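Local coordinates for protein lipase C (Serratia marcescens, PDB 5NEN) that serves as the membrane fusion protein of a type I secretion system and probably helps to export lipase across the cell envelope, at residues V82-E96 with T251-A265. Sequence-based numbering, arbitrary orientation.
Sequences VDSLRDQYYTTLATE and TQMDASEFRNKLQMA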
ATOM      1  N   VAL A  82      32.024  -2.451  -6.307  1.00 75.50           N
ATOM      2  CA  VAL A  82      31.210  -2.420  -7.511  1.00 62.66           C
ATOM      3  C   VAL A  82      30.067  -3.404  -7.384  1.00 69.76           C
ATOM      4  O   VAL A  82      28.941  -3.077  -7.713  1.00 93.55           O
ATOM      5  CB  VAL A  82      32.025  -2.723  -8.775  1.00 63.83           C
ATOM      6  CG1 VAL A  82      31.110  -3.045  -9.964  1.00 46.34           C
ATOM      7  CG2 VAL A  82      32.902  -1.533  -9.109  1.00 77.30           C
ATOM      8  N   ASP A  83      30.339  -4.585  -6.852  1.00 62.03           N
ATOM      9  CA  ASP A  83      29.302  -5.600  -6.740  1.00 57.66           C
ATOM     10  C   ASP A  83      28.157  -5.139  -5.828  1.00 51.10           C
ATOM     11  O   ASP A  83      26.992  -5.288  -6.159  1.00 55.13           O
ATOM     12  CB  ASP A  83      29.901  -6.913  -6.224  1.00 66.70           C
ATOM     13  CG  ASP A  83      30.855  -7.582  -7.238  1.00 74.69           C
ATOM     14  OD1 ASP A  83      30.647  -7.407  -8.456  1.00 64.76           O
ATOM     15  OD2 ASP A  83      31.820  -8.280  -6.817  1.00 85.02           O
ATOM     16  N   SER A  84      28.504  -4.583  -4.680  1.00 50.78           N
ATOM     17  CA  SER A  84      27.524  -4.142  -3.706  1.00 51.37           C
ATOM     18  C   SER A  84      26.653  -3.000  -4.275  1.00 66.31           C
ATOM     19  O   SER A  84      25.424  -3.040  -4.200  1.00 71.53           O
ATOM     20  CB  SER A  84      28.244  -3.701  -2.435  1.00 52.22           C
ATOM     21  OG  SER A  84      27.353  -3.065  -1.545  1.00 77.90           O
ATOM     22  N   LEU A  85      27.286  -1.993  -4.872  1.00 57.68           N
ATOM     23  CA  LEU A  85      26.516  -0.952  -5.536  1.00 54.63           C
ATOM     24  C   LEU A  85      25.630  -1.589  -6.656  1.00 68.88           C
ATOM     25  O   LEU A  85      24.458  -1.228  -6.817  1.00 50.47           O
ATOM     26  CB  LEU A  85      27.434   0.107  -6.137  1.00 43.88           C
ATOM     27  CG  LEU A  85      28.234   0.940  -5.135  1.00 62.18           C
ATOM     28  CD1 LEU A  85      29.049   2.024  -5.822  1.00 78.06           C
ATOM     29  CD2 LEU A  85      27.356   1.555  -4.121  1.00 62.97           C
ATOM     30  N   ARG A  86      26.153  -2.562  -7.403  1.00 53.12           N
ATOM     31  CA  ARG A  86      25.342  -3.145  -8.455  1.00 51.47           C
ATOM     32  C   ARG A  86      24.155  -3.776  -7.831  1.00 63.44           C
ATOM     33  O   ARG A  86      23.055  -3.732  -8.369  1.00 76.64           O
ATOM     34  CB  ARG A  86      26.074  -4.160  -9.298  1.00 43.58           C
ATOM     35  CG  ARG A  86      26.622  -3.578 -10.591  1.00 54.97           C
ATOM     36  CD  ARG A  86      27.437  -4.621 -11.328  1.00 82.30           C
ATOM     37  NE  ARG A  86      27.909  -4.136 -12.616  1.00 96.81           N
ATOM     38  CZ  ARG A  86      28.232  -4.929 -13.630  1.00 99.23           C
ATOM     39  NH1 ARG A  86      28.127  -6.245 -13.490  1.00104.69           N
ATOM     40  NH2 ARG A  86      28.654  -4.408 -14.778  1.00 91.22           N
ATOM     41  N   ASP A  87      24.369  -4.359  -6.674  1.00 58.15           N
ATOM     42  CA  ASP A  87      23.253  -4.976  -6.025  1.00 65.10           C
ATOM     43  C   ASP A  87      22.206  -3.941  -5.668  1.00 64.58           C
ATOM     44  O   ASP A  87      21.060  -4.037  -6.118  1.00 78.81           O
ATOM     45  CB  ASP A  87      23.703  -5.702  -4.778  1.00 69.87           C
ATOM     46  CG  ASP A  87      22.558  -6.302  -4.057  1.00 70.98           C
ATOM     47  OD1 ASP A  87      22.135  -7.400  -4.479  1.00 69.24           O
ATOM     48  OD2 ASP A  87      22.058  -5.645  -3.113  1.00 69.88           O
ATOM     49  N   GLN A  88      22.613  -2.907  -4.944  1.00 50.56           N
ATOM     50  CA  GLN A  88      21.654  -1.906  -4.496  1.00 68.91           C
ATOM     51  C   GLN A  88      20.914  -1.300  -5.689  1.00 72.11           C
ATOM     52  O   GLN A  88      19.663  -1.193  -5.716  1.00 62.47           O
ATOM     53  CB  GLN A  88      22.382  -0.867  -3.675  1.00 64.90           C
ATOM     54  CG  GLN A  88      23.217  -1.595  -2.663  1.00 81.12           C
ATOM     55  CD  GLN A  88      23.943  -0.694  -1.708  1.00 89.39           C
ATOM     56  OE1 GLN A  88      23.327   0.125  -1.026  1.00 69.58           O
ATOM     57  NE2 GLN A  88      25.271  -0.850  -1.637  1.00 90.88           N
ATOM     58  N   TYR A  89      21.702  -0.994  -6.708  1.00 63.33           N
ATOM     59  CA  TYR A  89      21.180  -0.459  -7.947  1.00 65.05           C
ATOM     60  C   TYR A  89      20.100  -1.379  -8.488  1.00 75.23           C
ATOM     61  O   TYR A  89      18.990  -0.941  -8.813  1.00 71.69           O
ATOM     62  CB  TYR A  89      22.298  -0.313  -8.963  1.00 57.56           C
ATOM     63  CG  TYR A  89      21.879   0.369 -10.235  1.00 63.65           C
ATOM     64  CD1 TYR A  89      21.082   1.510 -10.206  1.00 84.69           C
ATOM     65  CD2 TYR A  89      22.301  -0.100 -11.465  1.00 56.89           C
ATOM     66  CE1 TYR A  89      20.701   2.154 -11.383  1.00 81.60           C
ATOM     67  CE2 TYR A  89      21.925   0.523 -12.642  1.00 58.87           C
ATOM     68  CZ  TYR A  89      21.127   1.646 -12.598  1.00 71.02           C
ATOM     69  OH  TYR A  89      20.761   2.256 -13.772  1.00 66.21           O
ATOM     70  N   TYR A  90      20.418  -2.666  -8.536  1.00 69.40           N
ATOM     71  CA  TYR A  90      19.487  -3.639  -9.068  1.00 67.83           C
ATOM     72  C   TYR A  90      18.206  -3.625  -8.247  1.00 61.93           C
ATOM     73  O   TYR A  90      17.092  -3.833  -8.797  1.00 62.27           O
ATOM     74  CB  TYR A  90      20.119  -5.030  -9.098  1.00 58.18           C
ATOM     75  CG  TYR A  90      21.222  -5.170 -10.131  1.00 65.33           C
ATOM     76  CD1 TYR A  90      21.250  -4.375 -11.263  1.00 69.62           C
ATOM     77  CD2 TYR A  90      22.253  -6.085  -9.961  1.00 70.91           C
ATOM     78  CE1 TYR A  90      22.260  -4.505 -12.206  1.00 80.34           C
ATOM     79  CE2 TYR A  90      23.282  -6.215 -10.895  1.00 63.88           C
ATOM     80  CZ  TYR A  90      23.280  -5.432 -12.017  1.00 76.88           C
ATOM     81  OH  TYR A  90      24.296  -5.570 -12.953  1.00 79.27           O
ATOM     82  N   THR A  91      18.334  -3.352  -6.946  1.00 45.28           N
ATOM     83  CA  THR A  91      17.118  -3.409  -6.131  1.00 65.48           C
ATOM     84  C   THR A  91      16.205  -2.232  -6.489  1.00 68.98           C
ATOM     85  O   THR A  91      14.975  -2.381  -6.691  1.00 68.84           O
ATOM     86  CB  THR A  91      17.397  -3.421  -4.618  1.00 66.06           C
ATOM     87  OG1 THR A  91      18.354  -4.437  -4.302  1.00 78.39           O
ATOM     88  CG2 THR A  91      16.132  -3.742  -3.895  1.00 38.28           C
ATOM     89  N   THR A  92      16.808  -1.058  -6.614  1.00 68.64           N
ATOM     90  CA  THR A  92      15.988   0.082  -6.978  1.00 62.62           C
ATOM     91  C   THR A  92      15.405  -0.120  -8.375  1.00 65.98           C
ATOM     92  O   THR A  92      14.260   0.231  -8.582  1.00 68.22           O
ATOM     93  CB  THR A  92      16.755   1.371  -6.923  1.00 49.53           C
ATOM     94  OG1 THR A  92      17.957   1.193  -7.661  1.00 77.98           O
ATOM     95  CG2 THR A  92      17.114   1.675  -5.490  1.00 50.07           C
ATOM     96  N   LEU A  93      16.158  -0.703  -9.312  1.00 54.10           N
ATOM     97  CA  LEU A  93      15.608  -0.942 -10.656  1.00 60.88           C
ATOM     98  C   LEU A  93      14.350  -1.772 -10.606  1.00 68.54           C
ATOM     99  O   LEU A  93      13.369  -1.462 -11.289  1.00 85.79           O
ATOM    100  CB  LEU A  93      16.614  -1.632 -11.578  1.00 54.28           C
ATOM    101  CG  LEU A  93      17.689  -0.668 -12.040  1.00 51.96           C
ATOM    102  CD1 LEU A  93      18.609  -1.324 -13.003  1.00 49.94           C
ATOM    103  CD2 LEU A  93      16.975   0.464 -12.720  1.00 48.46           C
ATOM    104  N   ALA A  94      14.368  -2.814  -9.789  1.00 61.64           N
ATOM    105  CA  ALA A  94      13.168  -3.615  -9.658  1.00 70.36           C
ATOM    106  C   ALA A  94      12.037  -2.726  -9.170  1.00 79.56           C
ATOM    107  O   ALA A  94      10.980  -2.585  -9.825  1.00 89.25           O
ATOM    108  CB  ALA A  94      13.396  -4.769  -8.689  1.00 74.31           C
ATOM    109  N   THR A  95      12.300  -2.047  -8.062  1.00 70.24           N
ATOM    110  CA  THR A  95      11.278  -1.202  -7.469  1.00 63.65           C
ATOM    111  C   THR A  95      10.695  -0.159  -8.400  1.00 73.96           C
ATOM    112  O   THR A  95       9.492   0.075  -8.434  1.00 83.85           O
ATOM    113  CB  THR A  95      11.857  -0.528  -6.268  1.00 59.28           C
ATOM    114  OG1 THR A  95      11.995  -1.533  -5.257  1.00 67.60           O
ATOM    115  CG2 THR A  95      10.945   0.608  -5.759  1.00 48.91           C
ATOM    116  N   GLU A  96      11.570   0.421  -9.191  1.00 71.14           N
ATOM    117  CA  GLU A  96      11.231   1.464 -10.122  1.00 62.66           C
ATOM    118  C   GLU A  96      10.345   0.909 -11.237  1.00 62.72           C
ATOM    119  O   GLU A  96       9.429   1.585 -11.712  1.00 66.26           O
ATOM    120  CB  GLU A  96      12.511   2.056 -10.681  1.00 51.85           C
ATOM    121  CG  GLU A  96      12.324   3.341 -11.359  1.00 49.67           C
ATOM    122  CD  GLU A  96      13.625   3.882 -11.878  1.00 51.54           C
ATOM    123  OE1 GLU A  96      14.221   3.261 -12.789  1.00 51.84           O
ATOM    124  OE2 GLU A  96      14.085   4.900 -11.327  1.00 65.76           O
ATOM    125  N   THR A 251      12.680   6.778  -5.418  1.00 41.72           N
ATOM    126  CA  THR A 251      13.428   5.778  -6.128  1.00 43.41           C
ATOM    127  C   THR A 251      14.324   6.403  -7.183  1.00 59.31           C
ATOM    128  O   THR A 251      15.447   5.986  -7.326  1.00 72.11           O
ATOM    129  CB  THR A 251      12.488   4.774  -6.733  1.00 54.01           C
ATOM    130  OG1 THR A 251      12.077   3.874  -5.692  1.00 66.97           O
ATOM    131  CG2 THR A 251      13.185   3.982  -7.834  1.00 59.11           C
ATOM    132  N   GLN A 252      13.853   7.426  -7.886  1.00 66.58           N
ATOM    133  CA  GLN A 252      14.661   8.023  -8.934  1.00 53.33           C
ATOM    134  C   GLN A 252      15.875   8.663  -8.325  1.00 61.19           C
ATOM    135  O   GLN A 252      16.977   8.584  -8.884  1.00 62.76           O
ATOM    136  CB  GLN A 252      13.894   9.082  -9.731  1.00 48.31           C
ATOM    137  CG  GLN A 252      12.851   8.530 -10.657  1.00 72.50           C
ATOM    138  CD  GLN A 252      12.652   9.424 -11.863  1.00 77.98           C
ATOM    139  OE1 GLN A 252      13.611   9.744 -12.567  1.00 86.72           O
ATOM    140  NE2 GLN A 252      11.413   9.819 -12.120  1.00 67.28           N
ATOM    141  N   MET A 253      15.662   9.315  -7.184  1.00 54.65           N
ATOM    142  CA  MET A 253      16.768   9.947  -6.490  1.00 61.93           C
ATOM    143  C   MET A 253      17.796   8.876  -6.164  1.00 62.99           C
ATOM    144  O   MET A 253      18.982   9.031  -6.447  1.00 63.61           O
ATOM    145  CB  MET A 253      16.284  10.658  -5.230  1.00 64.84           C
ATOM    146  CG  MET A 253      15.857  12.113  -5.464  1.00 76.18           C
ATOM    147  SD  MET A 253      15.074  12.909  -4.027  1.00 76.09           S
ATOM    148  CE  MET A 253      13.448  12.133  -4.067  1.00 78.23           C
ATOM    149  N   ASP A 254      17.316   7.758  -5.636  1.00 49.69           N
ATOM    150  CA  ASP A 254      18.200   6.680  -5.256  1.00 59.65           C
ATOM    151  C   ASP A 254      18.939   6.103  -6.450  1.00 71.40           C
ATOM    152  O   ASP A 254      20.147   5.897  -6.409  1.00 84.53           O
ATOM    153  CB  ASP A 254      17.382   5.609  -4.555  1.00 64.65           C
ATOM    154  CG  ASP A 254      16.769   6.124  -3.289  1.00 78.43           C
ATOM    155  OD1 ASP A 254      17.106   7.273  -2.929  1.00 98.54           O
ATOM    156  OD2 ASP A 254      15.936   5.433  -2.673  1.00 73.30           O
ATOM    157  N   ALA A 255      18.210   5.888  -7.530  1.00 69.82           N
ATOM    158  CA  ALA A 255      18.780   5.350  -8.745  1.00 70.66           C
ATOM    159  C   ALA A 255      19.894   6.275  -9.162  1.00 68.62           C
ATOM    160  O   ALA A 255      20.991   5.857  -9.481  1.00 64.01           O
ATOM    161  CB  ALA A 255      17.721   5.223  -9.854  1.00 48.08           C
ATOM    162  N   SER A 256      19.627   7.557  -9.072  1.00 59.53           N
ATOM    163  CA  SER A 256      20.611   8.494  -9.530  1.00 58.28           C
ATOM    164  C   SER A 256      21.837   8.383  -8.642  1.00 57.38           C
ATOM    165  O   SER A 256      22.977   8.352  -9.125  1.00 68.39           O
ATOM    166  CB  SER A 256      20.042   9.898  -9.523  1.00 48.20           C
ATOM    167  OG  SER A 256      21.092  10.824  -9.556  1.00 64.89           O
ATOM    168  N   GLU A 257      21.585   8.239  -7.346  1.00 49.99           N
ATOM    169  CA  GLU A 257      22.657   8.228  -6.381  1.00 56.19           C
ATOM    170  C   GLU A 257      23.562   7.025  -6.637  1.00 65.34           C
ATOM    171  O   GLU A 257      24.799   7.155  -6.657  1.00 61.29           O
ATOM    172  CB  GLU A 257      22.072   8.195  -4.962  1.00 51.79           C
ATOM    173  CG  GLU A 257      22.979   7.556  -3.895  1.00 70.00           C
ATOM    174  CD  GLU A 257      22.354   7.573  -2.492  1.00 76.52           C
ATOM    175  OE1 GLU A 257      21.718   8.590  -2.144  1.00 84.12           O
ATOM    176  OE2 GLU A 257      22.491   6.573  -1.743  1.00 70.59           O
ATOM    177  N   PHE A 258      22.939   5.886  -6.937  1.00 56.36           N
ATOM    178  CA  PHE A 258      23.683   4.660  -7.201  1.00 63.97           C
ATOM    179  C   PHE A 258      24.385   4.710  -8.524  1.00 61.98           C
ATOM    180  O   PHE A 258      25.521   4.292  -8.625  1.00 55.10           O
ATOM    181  CB  PHE A 258      22.763   3.443  -7.136  1.00 53.77           C
ATOM    182  CG  PHE A 258      22.342   3.096  -5.740  1.00 60.28           C
ATOM    183  CD1 PHE A 258      23.204   3.288  -4.680  1.00 73.31           C
ATOM    184  CD2 PHE A 258      21.050   2.677  -5.477  1.00 59.31           C
ATOM    185  CE1 PHE A 258      22.812   2.998  -3.393  1.00 80.88           C
ATOM    186  CE2 PHE A 258      20.651   2.393  -4.203  1.00 64.80           C
ATOM    187  CZ  PHE A 258      21.530   2.553  -3.152  1.00 74.67           C
ATOM    188  N   ARG A 259      23.698   5.236  -9.527  1.00 66.59           N
ATOM    189  CA  ARG A 259      24.223   5.308 -10.881  1.00 63.34           C
ATOM    190  C   ARG A 259      25.526   6.058 -10.851  1.00 57.54           C
ATOM    191  O   ARG A 259      26.571   5.553 -11.263  1.00 58.77           O
ATOM    192  CB  ARG A 259      23.243   6.019 -11.820  1.00 65.32           C
ATOM    193  CG  ARG A 259      22.642   5.129 -12.880  1.00 64.55           C
ATOM    194  CD  ARG A 259      21.855   5.917 -13.940  1.00 68.64           C
ATOM    195  NE  ARG A 259      20.534   6.357 -13.499  1.00 63.56           N
ATOM    196  CZ  ARG A 259      20.298   7.570 -13.024  1.00 79.54           C
ATOM    197  NH1 ARG A 259      21.292   8.446 -12.953  1.00 77.22           N
ATOM    198  NH2 ARG A 259      19.077   7.915 -12.639  1.00 99.94           N
ATOM    199  N   ASN A 260      25.471   7.267 -10.321  1.00 55.16           N
ATOM    200  CA  ASN A 260      26.668   8.084 -10.314  1.00 76.77           C
ATOM    201  C   ASN A 260      27.754   7.458  -9.410  1.00 75.51           C
ATOM    202  O   ASN A 260      28.946   7.432  -9.773  1.00 68.45           O
ATOM    203  CB  ASN A 260      26.265   9.527  -9.992  1.00 89.94           C
ATOM    204  CG  ASN A 260      25.332  10.119 -11.105  1.00103.26           C
ATOM    205  OD1 ASN A 260      25.670  10.008 -12.286  1.00111.47           O
ATOM    206  ND2 ASN A 260      24.159  10.678 -10.740  1.00 46.98           N
ATOM    207  N   LYS A 261      27.340   6.885  -8.279  1.00 74.91           N
ATOM    208  CA  LYS A 261      28.298   6.192  -7.422  1.00 63.35           C
ATOM    209  C   LYS A 261      29.017   5.041  -8.119  1.00 76.17           C
ATOM    210  O   LYS A 261      30.230   4.838  -7.956  1.00 84.85           O
ATOM    211  CB  LYS A 261      27.592   5.648  -6.198  1.00 64.33           C
ATOM    212  CG  LYS A 261      27.360   6.657  -5.095  1.00 77.05           C
ATOM    213  CD  LYS A 261      27.129   5.911  -3.783  1.00 66.04           C
ATOM    214  CE  LYS A 261      26.365   6.744  -2.772  1.00 57.90           C
ATOM    215  NZ  LYS A 261      25.846   5.893  -1.661  1.00 63.88           N
ATOM    216  N   LEU A 262      28.244   4.287  -8.883  1.00 63.85           N
ATOM    217  CA  LEU A 262      28.720   3.118  -9.607  1.00 63.63           C
ATOM    218  C   LEU A 262      29.667   3.558 -10.711  1.00 60.77           C
ATOM    219  O   LEU A 262      30.646   2.915 -11.020  1.00 73.83           O
ATOM    220  CB  LEU A 262      27.536   2.331 -10.161  1.00 58.81           C
ATOM    221  CG  LEU A 262      27.633   0.809 -10.290  1.00 66.77           C
ATOM    222  CD1 LEU A 262      26.270   0.221 -10.697  1.00 72.56           C
ATOM    223  CD2 LEU A 262      28.716   0.368 -11.259  1.00 66.68           C
ATOM    224  N   GLN A 263      29.338   4.667 -11.323  1.00 55.29           N
ATOM    225  CA  GLN A 263      30.208   5.256 -12.297  1.00 74.54           C
ATOM    226  C   GLN A 263      31.574   5.493 -11.637  1.00 79.75           C
ATOM    227  O   GLN A 263      32.636   5.154 -12.196  1.00 74.91           O
ATOM    228  CB  GLN A 263      29.554   6.543 -12.769  1.00 84.05           C
ATOM    229  CG  GLN A 263      30.205   7.333 -13.839  1.00104.01           C
ATOM    230  CD  GLN A 263      29.349   8.558 -14.149  1.00131.91           C
ATOM    231  OE1 GLN A 263      28.977   9.322 -13.246  1.00130.63           O
ATOM    232  NE2 GLN A 263      28.998   8.728 -15.420  1.00143.51           N
ATOM    233  N   MET A 264      31.546   6.015 -10.412  1.00 79.00           N
ATOM    234  CA  MET A 264      32.807   6.284  -9.723  1.00 76.39           C
ATOM    235  C   MET A 264      33.555   4.989  -9.395  1.00 83.63           C
ATOM    236  O   MET A 264      34.780   4.883  -9.602  1.00 82.60           O
ATOM    237  CB  MET A 264      32.564   7.118  -8.475  1.00 60.16           C
ATOM    238  CG  MET A 264      32.302   8.595  -8.791  1.00 59.29           C
ATOM    239  SD  MET A 264      33.336   9.199 -10.147  1.00182.61           S
ATOM    240  CE  MET A 264      32.207   9.209 -11.548  1.00120.29           C
ATOM    241  N   ALA A 265      32.811   4.009  -8.891  1.00 77.30           N
ATOM    242  CA  ALA A 265      33.382   2.720  -8.533  1.00 71.16           C
ATOM    243  C   ALA A 265      34.043   2.055  -9.740  1.00 82.67           C
ATOM    244  O   ALA A 265      35.144   1.492  -9.628  1.00 85.96           O
ATOM    245  CB  ALA A 265      32.315   1.820  -7.965  1.00 63.05           C
TER
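Tyr89 and Leu262 are interlocking knobs in an antiparallel coiled coil, and together they illustrate knobs-into-holes packing within the AprE-like long α-helical hairpin region, where helix 76-103 lies against the late part of helix 195-270 by interdigitating side chains, mostly through carbon contacts. The two segments run at 154° to each other, their axes 9.4 Å apart at the closest. Tyr89 sits in a hole formed by Ala255, Phe258, Arg259 and Leu262; Leu262 in turn enters the one made by Val82, Leu85, Arg86 and Tyr89.

Tyr89 can be followed outward from its CB. With CG anti to the backbone N (chi1 -174°), the ring reaches out across the partner helix. One flank, CD1, passes the CB of Phe258, while CD2 on the other flank lies 4.1 Å from Leu262 CD1. Further out, CE1 and CZ run beside Arg259 CG, and OH ends 3.5 Å from that same methylene. The Arg259 chain, bent at chi3, brings its guanidinium almost perpendicular to the phenol ring, with OH at the guanidinium edge.

Phe258 points its own ring the opposite way, past Tyr89. Gln88 CB lies over one face, 3.8 Å from the centroid, in a CH-pi contact, and Thr92 CG2 meets the edge near the ring plane. The same torsion that sets this methyl at the ring edge turns OG1 of Thr92 back to its own helix, where it donates to Tyr89 O at 2.6 Å. Beyond the pair, Phe258 also packs on Arg218 of the second subunit, and Gln88 on Leu163 of that subunit.

Toward either end of these segments the contact continues through smaller groups and a chain: Val82 CG2 rests 3.6 Å from Ala265 CB, and Thr251 CG2 touches Glu96 CB at 3.5 Å.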